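PDB 5C5G: spherulin-4 from Aspergillus clavatus, which is a glycoside hydrolase of the spherulin-4 family with a (beta/alpha) barrel fold, probably acting on galactosaminogalactan during its biosynthesis. Local coordinates for residues L14-Y17 / G21-D24; P25-I30 / I62-S67; R84-V89 / R131-V136; R91-Y96 / I113-T118. All coordinates share one frame; numbering follows the deposited sequence.

Contact 1 of 4, residues L14-Y17 / G21-D24; sequences LYVY and GAWD. With EDO (1,2-ethanediol), chain B.
The indole of Trp23 carries Leu14 on one face and the backbone of Val16 at its edge. Methyl CD2 of Leu14 stands over the centre of the six-membered ring, a CH-pi contact of 3.6 Å from CD2 to the ring centroid, 17° off the ring normal. At the pyrrole edge, Trp23 NE1 donates to Val16 O over 2.9 Å; the carbonyl lies close to the ring plane and the N-H points well at it (160°), yet the donor sits above the carbonyl plane rather than on a lone pair. Contacts on a face and at the edge together limit tilting and turning of the indole. This loop leaves strand 9-13 of the (beta/alpha)8 barrel and enters helix 24-32, and residues 21-24 make its last bend, a type I turn closed by Asp24 N to Gly21 O. Val16 CG1, anti to its own nitrogen (chi1 179°), touches both Trp23 CD1 (3.8 Å) and the methyl of Ala22, whose CB also lies 3.2 Å from Tyr17 O. Tyr15, which binds N-acetyl-D-galactosamine, points away from the turn; here its OH shares a 2.7 Å hydrogen bond with O2 of a 1,2-ethanediol, probably from the crystallisation liquor, at the ring edge.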
loop_
_atom_site.group_PDB
_atom_site.type_symbol
_atom_site.label_atom_id
_atom_site.label_comp_id
_atom_site.label_asym_id
_atom_site.label_seq_id
_atom_site.Cartn_x
_atom_site.Cartn_y
_atom_site.Cartn_z
ATOM N N LEU A 14 6.282 -2.836 -1.527
ATOM C CA LEU A 14 7.287 -3.609 -2.239
ATOM C C LEU A 14 8.592 -2.842 -2.273
ATOM O O LEU A 14 9.010 -2.321 -3.312
ATOM C CB LEU A 14 6.800 -3.952 -3.651
ATOM C CG LEU A 14 7.690 -4.892 -4.457
ATOM C CD1 LEU A 14 7.756 -6.250 -3.789
ATOM C CD2 LEU A 14 7.184 -5.032 -5.870
ATOM N N TYR A 15 9.227 -2.746 -1.117
ATOM C CA TYR A 15 10.469 -1.978 -0.996
ATOM C C TYR A 15 11.649 -2.946 -1.088
ATOM O O TYR A 15 12.650 -2.813 -0.387
ATOM C CB TYR A 15 10.511 -1.153 0.300
ATOM C CG TYR A 15 9.287 -0.291 0.547
ATOM C CD1 TYR A 15 8.395 0.025 -0.476
ATOM C CD2 TYR A 15 9.000 0.165 1.819
ATOM C CE1 TYR A 15 7.286 0.794 -0.237
ATOM C CE2 TYR A 15 7.870 0.943 2.070
ATOM C CZ TYR A 15 7.011 1.234 1.026
ATOM O OH TYR A 15 5.881 1.984 1.268
ATOM N N VAL A 16 11.466 -3.966 -1.903
ATOM C CA VAL A 16 12.482 -4.921 -2.290
ATOM C C VAL A 16 13.169 -4.379 -3.522
ATOM O O VAL A 16 12.507 -4.034 -4.482
ATOM C CB VAL A 16 11.784 -6.244 -2.695
ATOM C CG1 VAL A 16 12.779 -7.284 -3.124
ATOM C CG2 VAL A 16 10.909 -6.778 -1.554
ATOM N N TYR A 17 14.494 -4.302 -3.513
ATOM C CA TYR A 17 15.182 -3.820 -4.696
ATOM C C TYR A 17 15.013 -4.832 -5.850
ATOM O O TYR A 17 15.211 -6.024 -5.649
ATOM C CB TYR A 17 16.662 -3.576 -4.414
ATOM C CG TYR A 17 17.348 -3.011 -5.622
ATOM C CD1 TYR A 17 17.220 -1.672 -5.937
ATOM C CD2 TYR A 17 18.073 -3.825 -6.483
ATOM C CE1 TYR A 17 17.797 -1.148 -7.064
ATOM C CE2 TYR A 17 18.667 -3.304 -7.616
ATOM C CZ TYR A 17 18.523 -1.963 -7.896
ATOM O OH TYR A 17 19.094 -1.430 -9.021
ATOM N N GLY A 21 14.997 -11.576 -10.445
ATOM C CA GLY A 21 14.406 -12.602 -9.606
ATOM C C GLY A 21 13.831 -12.120 -8.285
ATOM O O GLY A 21 13.040 -12.839 -7.664
ATOM N N ALA A 22 14.167 -10.902 -7.856
ATOM C CA ALA A 22 13.808 -10.461 -6.514
ATOM C C ALA A 22 12.304 -10.341 -6.304
ATOM O O ALA A 22 11.815 -10.529 -5.190
ATOM C CB ALA A 22 14.485 -9.142 -6.174
ATOM N N TRP A 23 11.572 -9.972 -7.351
ATOM C CA TRP A 23 10.133 -9.800 -7.253
ATOM C C TRP A 23 9.357 -11.069 -7.616
ATOM O O TRP A 23 8.123 -11.055 -7.593
ATOM C CB TRP A 23 9.692 -8.613 -8.109
ATOM C CG TRP A 23 10.092 -7.283 -7.550
ATOM C CD1 TRP A 23 10.783 -7.042 -6.405
ATOM C CD2 TRP A 23 9.803 -6.007 -8.120
ATOM N NE1 TRP A 23 10.938 -5.684 -6.219
ATOM C CE2 TRP A 23 10.347 -5.027 -7.262
ATOM C CE3 TRP A 23 9.134 -5.595 -9.276
ATOM C CZ2 TRP A 23 10.240 -3.663 -7.522
ATOM C CZ3 TRP A 23 9.025 -4.236 -9.532
ATOM C CH2 TRP A 23 9.580 -3.290 -8.660
ATOM N N ASP A 24 10.068 -12.160 -7.894
ATOM C CA ASP A 24 9.420 -13.397 -8.299
ATOM C C ASP A 24 8.374 -13.889 -7.301
ATOM O O ASP A 24 7.324 -14.353 -7.716
ATOM C CB ASP A 24 10.446 -14.509 -8.537
ATOM C CG ASP A 24 11.192 -14.375 -9.869
ATOM O OD1 ASP A 24 11.025 -13.369 -10.586
ATOM O OD2 ASP A 24 11.959 -15.300 -10.198
HETATM C C1 EDO B . 3.555 0.394 4.559
HETATM O O1 EDO B . 2.549 1.157 5.246
HETATM C C2 EDO B . 4.958 0.992 4.654
HETATM O O2 EDO B . 5.092 2.191 3.874
#

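Contact 2 of 4, residues P25-I30 / I62-S67; sequences PLEDVI and IPKLAS
Leu65 sets one methyl against Leu26 and the other against Ile30, which sit one turn apart on the neighbouring helix. Leu65 CD1 meets Leu26 CD2 at 3.9 Å and Leu65 CD2 meets Ile30 CD1 at 4.1 Å, the side chains crossing at about a right angle in both pairs. The CB of Leu65 does not point at the other helix; the branch beyond CG, with CD1 and CD2 spread apart, makes the approach. Helices 24-32 and 56-66 are successive outer helices of the barrel; their segments run nearly parallel, at 15°, with axes 11.1 Å apart, so branched ends rather than backbones close the interface. Val40 touches Leu26 and Phe38 touches Ile30, both from strand 38-42, on this buried side. The outer side is looser and polar. Glu27, extended from a CG anti to its nitrogen (chi1 -166°), brings OE1 to 3.9 Å from Lys64 CE, while Lys64 NZ remains 4.3 Å from Glu27 OE1, beyond a salt bridge. Each charge has a closer partner: Glu27 OE2 bonds to Tyr68 OH, and Lys64 NZ pairs with Glu61. Cohesion between the helices therefore comes mainly from the three aliphatic residues, with probably a modest electrostatic attraction on the outer side.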
loop_
_atom_site.group_PDB
_atom_site.type_symbol
_atom_site.label_atom_id
_atom_site.label_comp_id
_atom_site.label_asym_id
_atom_site.label_seq_id
_atom_site.Cartn_x
_atom_site.Cartn_y
_atom_site.Cartn_z
ATOM N N PRO A 25 8.638 -13.790 -5.988
ATOM C CA PRO A 25 7.609 -14.312 -5.075
ATOM C C PRO A 25 6.300 -13.540 -5.152
ATOM O O PRO A 25 5.241 -14.102 -4.858
ATOM C CB PRO A 25 8.251 -14.149 -3.695
ATOM C CG PRO A 25 9.715 -14.193 -3.953
ATOM C CD PRO A 25 9.875 -13.459 -5.270
ATOM N N LEU A 26 6.359 -12.276 -5.553
ATOM C CA LEU A 26 5.153 -11.500 -5.757
ATOM C C LEU A 26 4.510 -11.884 -7.084
ATOM O O LEU A 26 3.296 -12.131 -7.156
ATOM C CB LEU A 26 5.442 -9.995 -5.707
ATOM C CG LEU A 26 4.268 -9.098 -6.101
ATOM C CD1 LEU A 26 3.072 -9.298 -5.200
ATOM C CD2 LEU A 26 4.695 -7.650 -6.075
ATOM N N GLU A 27 5.299 -11.959 -8.143
ATOM C CA GLU A 27 4.710 -12.303 -9.419
ATOM C C GLU A 27 4.061 -13.671 -9.343
ATOM O O GLU A 27 3.012 -13.900 -9.945
ATOM C CB GLU A 27 5.729 -12.253 -10.546
ATOM C CG GLU A 27 5.054 -12.287 -11.906
ATOM C CD GLU A 27 6.013 -12.214 -13.053
ATOM O OE1 GLU A 27 7.225 -11.999 -12.822
ATOM O OE2 GLU A 27 5.543 -12.381 -14.192
ATOM N N ASP A 28 4.680 -14.584 -8.599
ATOM C CA ASP A 28 4.146 -15.935 -8.498
ATOM C C ASP A 28 2.747 -15.946 -7.882
ATOM O O ASP A 28 1.865 -16.637 -8.388
ATOM C CB ASP A 28 5.088 -16.832 -7.707
ATOM C CG ASP A 28 6.350 -17.209 -8.493
ATOM O OD1 ASP A 28 6.397 -17.005 -9.724
ATOM O OD2 ASP A 28 7.297 -17.729 -7.869
ATOM N N VAL A 29 2.518 -15.184 -6.819
ATOM C CA VAL A 29 1.190 -15.183 -6.214
ATOM C C VAL A 29 0.186 -14.364 -7.034
ATOM O O VAL A 29 -0.995 -14.706 -7.063
ATOM C CB VAL A 29 1.200 -14.721 -4.735
ATOM C CG1 VAL A 29 2.062 -15.644 -3.898
ATOM C CG2 VAL A 29 1.655 -13.270 -4.592
ATOM N N ILE A 30 0.644 -13.327 -7.724
ATOM C CA ILE A 30 -0.240 -12.572 -8.597
ATOM C C ILE A 30 -0.780 -13.490 -9.698
ATOM O O ILE A 30 -1.969 -13.458 -10.022
ATOM C CB ILE A 30 0.480 -11.371 -9.238
ATOM C CG1 ILE A 30 0.773 -10.312 -8.181
ATOM C CG2 ILE A 30 -0.346 -10.774 -10.392
ATOM C CD1 ILE A 30 1.803 -9.277 -8.640
ATOM N N ILE A 62 9.161 -3.145 -13.370
ATOM C CA ILE A 62 7.868 -2.507 -13.191
ATOM C C ILE A 62 6.863 -2.890 -14.280
ATOM O O ILE A 62 5.737 -3.249 -13.959
ATOM C CB ILE A 62 8.007 -0.982 -13.053
ATOM C CG1 ILE A 62 8.570 -0.660 -11.669
ATOM C CG2 ILE A 62 6.667 -0.271 -13.275
ATOM C CD1 ILE A 62 9.093 0.752 -11.542
ATOM N N PRO A 63 7.245 -2.829 -15.564
ATOM C CA PRO A 63 6.274 -3.202 -16.602
ATOM C C PRO A 63 5.768 -4.636 -16.495
ATOM O O PRO A 63 4.636 -4.915 -16.901
ATOM C CB PRO A 63 7.064 -2.988 -17.903
ATOM C CG PRO A 63 8.041 -1.946 -17.558
ATOM C CD PRO A 63 8.471 -2.269 -16.159
ATOM N N LYS A 64 6.586 -5.538 -15.968
ATOM C CA LYS A 64 6.147 -6.917 -15.779
ATOM C C LYS A 64 4.984 -6.995 -14.797
ATOM O O LYS A 64 4.025 -7.730 -15.018
ATOM C CB LYS A 64 7.300 -7.800 -15.309
ATOM C CG LYS A 64 8.380 -7.963 -16.363
ATOM C CD LYS A 64 9.693 -8.479 -15.788
ATOM C CE LYS A 64 9.529 -9.802 -15.072
ATOM N NZ LYS A 64 10.813 -10.240 -14.455
ATOM N N LEU A 65 5.066 -6.237 -13.711
ATOM C CA LEU A 65 3.966 -6.225 -12.747
ATOM C C LEU A 65 2.772 -5.481 -13.299
ATOM O O LEU A 65 1.628 -5.898 -13.100
ATOM C CB LEU A 65 4.378 -5.589 -11.414
ATOM C CG LEU A 65 5.467 -6.278 -10.600
ATOM C CD1 LEU A 65 5.633 -5.564 -9.280
ATOM C CD2 LEU A 65 5.176 -7.752 -10.369
ATOM N N ALA A 66 3.030 -4.370 -13.979
ATOM C CA ALA A 66 1.962 -3.539 -14.526
ATOM C C ALA A 66 1.130 -4.297 -15.558
ATOM O O ALA A 66 -0.021 -3.959 -15.792
ATOM C CB ALA A 66 2.538 -2.282 -15.145
ATOM N N SER A 67 1.710 -5.326 -16.168
ATOM C CA SER A 67 1.012 -6.109 -17.182
ATOM C C SER A 67 -0.136 -6.953 -16.629
ATOM O O SER A 67 -0.975 -7.426 -17.393
ATOM C CB SER A 67 2.007 -7.015 -17.913
ATOM O OG SER A 67 2.370 -8.131 -17.122
#

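Contact 3 of 4, residues R84-V89 / R131-V136; sequences RNISEV and RELTDV
Two successive outer helices of the (beta/alpha)8 barrel, 86-103 and 124-139, meet here, the first at its N-terminal turn. Leu133 works mainly through CD2, which lies 3.6 Å from Val89 CG1 and 3.7 Å from Ile86 CG1 and so rests against two residues of the facing helix; Leu133 CD1 is also 3.9 Å from Val89 CG1. Leu133 crosses Val89 at about a right angle but slides antiparallel past Ile86. With CG1 anti to the backbone nitrogen (chi1 -162°), Ile86 extends CD1 alongside the stretched-out Glu132 chain from CB to the carboxylate, closest to Glu132 CD at 3.7 Å. This is plain van der Waals contact, on the more exposed side of the interface. The helix start itself is fixed by Asn85 at the N-cap: its OD1 accepts from Ser87 N at 3.0 Å, a bond tilted only 16° from the amide carbonyl plane, and from Ser87 OG at 2.8 Å, which comes from well above that plane. Asn85 O in turn receives both Glu88 N and Val89 N. Inward, Val89 rests on Val77 of strand 71-78 and shares Phe115 of strand 112-116 with Leu133, while Tyr129 of helix 124-139 touches both Ile86 and Val89.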
loop_
_atom_site.group_PDB
_atom_site.type_symbol
_atom_site.label_atom_id
_atom_site.label_comp_id
_atom_site.label_asym_id
_atom_site.label_seq_id
_atom_site.Cartn_x
_atom_site.Cartn_y
_atom_site.Cartn_z
ATOM N N ARG A 84 6.448 18.719 4.359
ATOM C CA ARG A 84 7.247 18.790 3.155
ATOM C C ARG A 84 6.616 19.792 2.207
ATOM O O ARG A 84 5.393 19.789 2.004
ATOM C CB ARG A 84 7.340 17.411 2.503
ATOM C CG ARG A 84 8.296 17.368 1.340
ATOM C CD ARG A 84 8.543 15.945 0.931
ATOM N NE ARG A 84 9.476 15.886 -0.192
ATOM C CZ ARG A 84 9.323 15.163 -1.295
ATOM N NH1 ARG A 84 8.265 14.402 -1.477
ATOM N NH2 ARG A 84 10.249 15.202 -2.244
ATOM N N ASN A 85 7.448 20.652 1.631
ATOM C CA ASN A 85 6.985 21.654 0.686
ATOM C C ASN A 85 6.140 21.003 -0.398
ATOM O O ASN A 85 6.555 20.028 -1.011
ATOM C CB ASN A 85 8.189 22.359 0.059
ATOM C CG ASN A 85 7.808 23.622 -0.676
ATOM O OD1 ASN A 85 6.880 23.637 -1.486
ATOM N ND2 ASN A 85 8.526 24.702 -0.391
ATOM N N ILE A 86 4.946 21.532 -0.613
ATOM C CA ILE A 86 4.002 20.903 -1.514
ATOM C C ILE A 86 4.527 20.895 -2.954
ATOM O O ILE A 86 4.193 19.985 -3.729
ATOM C CB ILE A 86 2.598 21.551 -1.388
ATOM C CG1 ILE A 86 1.542 20.611 -1.976
ATOM C CG2 ILE A 86 2.572 22.947 -2.010
ATOM C CD1 ILE A 86 0.115 20.948 -1.559
ATOM N N SER A 87 5.365 21.859 -3.320
ATOM C CA SER A 87 5.934 21.848 -4.659
ATOM C C SER A 87 6.876 20.656 -4.857
ATOM O O SER A 87 6.982 20.129 -5.964
ATOM C CB SER A 87 6.659 23.161 -4.965
ATOM O OG SER A 87 7.801 23.315 -4.143
ATOM N N GLU A 88 7.539 20.220 -3.789
ATOM C CA GLU A 88 8.438 19.072 -3.869
ATOM C C GLU A 88 7.632 17.785 -3.935
ATOM O O GLU A 88 7.958 16.863 -4.682
ATOM C CB GLU A 88 9.394 19.060 -2.676
ATOM C CG GLU A 88 10.357 20.241 -2.687
ATOM C CD GLU A 88 11.132 20.398 -1.395
ATOM O OE1 GLU A 88 11.232 19.417 -0.629
ATOM O OE2 GLU A 88 11.640 21.513 -1.149
ATOM N N VAL A 89 6.551 17.731 -3.174
ATOM C CA VAL A 89 5.646 16.596 -3.250
ATOM C C VAL A 89 5.085 16.497 -4.675
ATOM O O VAL A 89 5.050 15.424 -5.274
ATOM C CB VAL A 89 4.510 16.727 -2.228
ATOM C CG1 VAL A 89 3.525 15.606 -2.373
ATOM C CG2 VAL A 89 5.069 16.745 -0.810
ATOM N N ARG A 131 -6.098 17.650 0.446
ATOM C CA ARG A 131 -7.082 17.738 -0.632
ATOM C C ARG A 131 -6.441 18.211 -1.931
ATOM O O ARG A 131 -6.774 17.722 -3.022
ATOM C CB ARG A 131 -8.234 18.665 -0.234
ATOM C CG ARG A 131 -9.226 18.019 0.740
ATOM C CD ARG A 131 -10.179 19.048 1.390
ATOM N NE ARG A 131 -11.073 19.776 0.471
ATOM C CZ ARG A 131 -12.214 19.294 -0.013
ATOM N NH1 ARG A 131 -12.588 18.055 0.275
ATOM N NH2 ARG A 131 -12.980 20.045 -0.802
ATOM N N GLU A 132 -5.520 19.163 -1.826
ATOM C CA GLU A 132 -4.794 19.617 -3.001
ATOM C C GLU A 132 -4.001 18.469 -3.619
ATOM O O GLU A 132 -3.982 18.301 -4.837
ATOM C CB GLU A 132 -3.859 20.787 -2.672
ATOM C CG GLU A 132 -3.092 21.268 -3.894
ATOM C CD GLU A 132 -2.409 22.602 -3.726
ATOM O OE1 GLU A 132 -2.655 23.295 -2.718
ATOM O OE2 GLU A 132 -1.623 22.961 -4.629
ATOM N N LEU A 133 -3.342 17.675 -2.794
ATOM C CA LEU A 133 -2.594 16.540 -3.312
ATOM C C LEU A 133 -3.483 15.555 -4.035
ATOM O O LEU A 133 -3.089 15.028 -5.073
ATOM C CB LEU A 133 -1.813 15.838 -2.209
ATOM C CG LEU A 133 -0.653 16.649 -1.634
ATOM C CD1 LEU A 133 0.063 15.808 -0.584
ATOM C CD2 LEU A 133 0.333 17.139 -2.705
ATOM N N THR A 134 -4.662 15.286 -3.499
ATOM C CA THR A 134 -5.597 14.415 -4.189
ATOM C C THR A 134 -6.010 15.013 -5.528
ATOM O O THR A 134 -6.084 14.297 -6.535
ATOM C CB THR A 134 -6.787 14.075 -3.286
ATOM O OG1 THR A 134 -6.296 13.181 -2.291
ATOM C CG2 THR A 134 -7.904 13.387 -4.052
ATOM N N ASP A 135 -6.280 16.314 -5.562
ATOM C CA ASP A 135 -6.603 16.967 -6.827
ATOM C C ASP A 135 -5.480 16.811 -7.847
ATOM O O ASP A 135 -5.722 16.586 -9.026
ATOM C CB ASP A 135 -6.904 18.459 -6.605
ATOM C CG ASP A 135 -8.267 18.706 -5.981
ATOM O OD1 ASP A 135 -9.094 17.771 -5.922
ATOM O OD2 ASP A 135 -8.510 19.858 -5.568
ATOM N N VAL A 136 -4.246 16.942 -7.391
ATOM C CA VAL A 136 -3.104 16.765 -8.276
ATOM C C VAL A 136 -3.050 15.343 -8.819
ATOM O O VAL A 136 -2.889 15.130 -10.026
ATOM C CB VAL A 136 -1.776 17.128 -7.578
ATOM C CG1 VAL A 136 -0.577 16.803 -8.471
ATOM C CG2 VAL A 136 -1.762 18.601 -7.208
#

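Contact 4 of 4, residues R91-Y96 / I113-T118; sequences RDIETY and IFFDET
A buried helix-on-strand contact joins the last two elements of a beta-alpha-beta unit of the barrel: helix 86-103, which follows strand 71-78, packs back on strand 112-116. The segments run at 154° with axes 10.3 Å apart, as expected where a crossover helix returns outside a parallel barrel. Ile93 makes the main reach from the helix. Its CG1 branch, beside the backbone nitrogen (chi1 -65°), carries CD1 to the edge of the Phe115 ring, in its plane and 3.6 Å from CZ, while the centre of one face of that ring is covered by Ile113 CG2 from the same strand. The ring thus meets one isoleucine at its edge and another on a face. One turn on, Tyr96 CD2 touches Ile113 CD1 at 3.8 Å, an oblique approach. The hydroxyl of Tyr96 is bonded to the backbone O of Tyr76, itself an N-acetyl-D-galactosamine-binding residue on strand 71-78. Next along strand 112-116, Asp116 turns to the barrel interior, where it binds N-acetyl-D-galactosamine and its OD2 is held by Tyr76 OH. On the helix, Arg91 NH2 meets Asp92 OD1 at 2.9 Å, exactly in the guanidinium plane, and Thr95 OG1 lies over the centre of one face of that guanidinium.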
loop_
_atom_site.group_PDB
_atom_site.type_symbol
_atom_site.label_atom_id
_atom_site.label_comp_id
_atom_site.label_asym_id
_atom_site.label_seq_id
_atom_site.Cartn_x
_atom_site.Cartn_y
_atom_site.Cartn_z
ATOM N N ARG A 91 6.414 17.625 -7.448
ATOM C CA ARG A 91 7.459 17.177 -8.371
ATOM C C ARG A 91 7.503 15.656 -8.392
ATOM O O ARG A 91 7.599 15.034 -9.455
ATOM C CB ARG A 91 8.828 17.749 -7.995
ATOM C CG ARG A 91 9.971 17.217 -8.854
ATOM C CD ARG A 91 10.599 15.950 -8.283
ATOM N NE ARG A 91 11.625 15.434 -9.178
ATOM C CZ ARG A 91 12.173 14.232 -9.060
ATOM N NH1 ARG A 91 13.097 13.844 -9.922
ATOM N NH2 ARG A 91 11.821 13.433 -8.064
ATOM N N ASP A 92 7.415 15.029 -7.233
ATOM C CA ASP A 92 7.499 13.580 -7.183
ATOM C C ASP A 92 6.281 12.942 -7.857
ATOM O O ASP A 92 6.406 11.974 -8.612
ATOM C CB ASP A 92 7.637 13.073 -5.744
ATOM C CG ASP A 92 8.999 13.342 -5.150
ATOM O OD1 ASP A 92 9.945 13.691 -5.889
ATOM O OD2 ASP A 92 9.130 13.201 -3.913
ATOM N N ILE A 93 5.082 13.463 -7.589
ATOM C CA ILE A 93 3.880 12.946 -8.236
ATOM C C ILE A 93 4.034 13.026 -9.749
ATOM O O ILE A 93 3.745 12.065 -10.480
ATOM C CB ILE A 93 2.638 13.759 -7.818
ATOM C CG1 ILE A 93 2.354 13.596 -6.316
ATOM C CG2 ILE A 93 1.430 13.326 -8.630
ATOM C CD1 ILE A 93 1.335 14.599 -5.780
ATOM N N GLU A 94 4.443 14.189 -10.229
ATOM C CA GLU A 94 4.563 14.432 -11.663
ATOM C C GLU A 94 5.647 13.577 -12.302
ATOM O O GLU A 94 5.558 13.222 -13.470
ATOM C CB GLU A 94 4.799 15.916 -11.926
ATOM C CG GLU A 94 3.536 16.715 -11.614
ATOM C CD GLU A 94 3.673 18.193 -11.846
ATOM O OE1 GLU A 94 4.811 18.663 -12.047
ATOM O OE2 GLU A 94 2.623 18.879 -11.831
ATOM N N THR A 95 6.681 13.258 -11.550
ATOM C CA THR A 95 7.756 12.406 -12.053
ATOM C C THR A 95 7.196 11.017 -12.339
ATOM O O THR A 95 7.363 10.484 -13.433
ATOM C CB THR A 95 8.928 12.355 -11.048
ATOM O OG1 THR A 95 9.470 13.677 -10.875
ATOM C CG2 THR A 95 10.032 11.456 -11.547
ATOM N N TYR A 96 6.509 10.418 -11.372
ATOM C CA TYR A 96 5.865 9.128 -11.633
ATOM C C TYR A 96 4.900 9.222 -12.806
ATOM O O TYR A 96 4.850 8.326 -13.663
ATOM C CB TYR A 96 5.076 8.649 -10.421
ATOM C CG TYR A 96 5.868 8.106 -9.249
ATOM C CD1 TYR A 96 6.623 6.945 -9.344
ATOM C CD2 TYR A 96 5.839 8.763 -8.028
ATOM C CE1 TYR A 96 7.315 6.450 -8.266
ATOM C CE2 TYR A 96 6.522 8.287 -6.945
ATOM C CZ TYR A 96 7.264 7.116 -7.057
ATOM O OH TYR A 96 7.971 6.593 -6.009
ATOM N N ILE A 113 -0.830 7.112 -6.289
ATOM C CA ILE A 113 0.224 7.545 -5.398
ATOM C C ILE A 113 -0.079 7.102 -3.978
ATOM O O ILE A 113 -1.222 7.186 -3.499
ATOM C CB ILE A 113 0.375 9.084 -5.430
ATOM C CG1 ILE A 113 0.747 9.565 -6.849
ATOM C CG2 ILE A 113 1.384 9.568 -4.415
ATOM C CD1 ILE A 113 2.100 9.120 -7.378
ATOM N N PHE A 114 0.982 6.642 -3.320
ATOM C CA PHE A 114 0.997 6.295 -1.900
ATOM C C PHE A 114 1.750 7.396 -1.170
ATOM O O PHE A 114 2.956 7.544 -1.361
ATOM C CB PHE A 114 1.716 4.956 -1.735
ATOM C CG PHE A 114 1.943 4.530 -0.314
ATOM C CD1 PHE A 114 0.969 3.857 0.389
ATOM C CD2 PHE A 114 3.162 4.766 0.317
ATOM C CE1 PHE A 114 1.197 3.424 1.693
ATOM C CE2 PHE A 114 3.392 4.328 1.614
ATOM C CZ PHE A 114 2.417 3.662 2.296
ATOM N N PHE A 115 1.042 8.186 -0.366
ATOM C CA PHE A 115 1.625 9.297 0.386
ATOM C C PHE A 115 2.012 8.807 1.765
ATOM O O PHE A 115 1.147 8.502 2.599
ATOM C CB PHE A 115 0.635 10.441 0.505
ATOM C CG PHE A 115 0.355 11.144 -0.795
ATOM C CD1 PHE A 115 1.328 11.968 -1.364
ATOM C CD2 PHE A 115 -0.861 11.018 -1.433
ATOM C CE1 PHE A 115 1.091 12.641 -2.551
ATOM C CE2 PHE A 115 -1.111 11.686 -2.635
ATOM C CZ PHE A 115 -0.130 12.508 -3.192
ATOM N N ASP A 116 3.306 8.734 2.027
ATOM C CA ASP A 116 3.796 8.290 3.324
ATOM C C ASP A 116 3.841 9.439 4.314
ATOM O O ASP A 116 3.970 10.612 3.949
ATOM C CB ASP A 116 5.168 7.641 3.184
ATOM C CG ASP A 116 5.486 6.678 4.308
ATOM O OD1 ASP A 116 4.569 6.259 5.058
ATOM O OD2 ASP A 116 6.666 6.337 4.463
ATOM N N GLU A 117 3.694 9.074 5.573
ATOM C CA GLU A 117 3.829 9.989 6.702
ATOM C C GLU A 117 2.801 11.095 6.678
ATOM O O GLU A 117 3.114 12.252 6.928
ATOM C CB GLU A 117 5.221 10.630 6.734
ATOM C CG GLU A 117 6.371 9.658 6.614
ATOM C CD GLU A 117 7.678 10.332 6.177
ATOM O OE1 GLU A 117 7.663 11.245 5.302
ATOM O OE2 GLU A 117 8.729 9.931 6.711
ATOM N N THR A 118 1.559 10.775 6.396
ATOM C CA THR A 118 0.524 11.789 6.514
ATOM C C THR A 118 0.223 11.991 8.010
ATOM O O THR A 118 0.420 11.095 8.823
ATOM C CB THR A 118 -0.732 11.388 5.745
ATOM O OG1 THR A 118 -1.164 10.099 6.191
ATOM C CG2 THR A 118 -0.451 11.356 4.249
#

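The four contacts form two clusters around the barrel. Contacts 1 and 2, with centres about 10 Å apart, share one apolar body: Leu14 CD2 lies 3.6 Å from Leu26 CD2, and Trp23 CE3 lies 3.5 Å from Leu65 CD1. Contacts 3 and 4, about 8 Å apart between centres, both use helix 86-103 and are joined by a salt bridge of 2.8 Å from Arg84 NH2 to Asp92 OD2. The clusters meet at the sugar-binding end: Tyr15 OH of contact 1 packs 3.4 Å from Phe114 CE2 of contact 4, which also holds Asp116, a second N-acetyl-D-galactosamine-binding residue. Contacts 2 and 3, centres about 29 Å apart, join neighbouring outer helices and hold none of the sugar-binding residues.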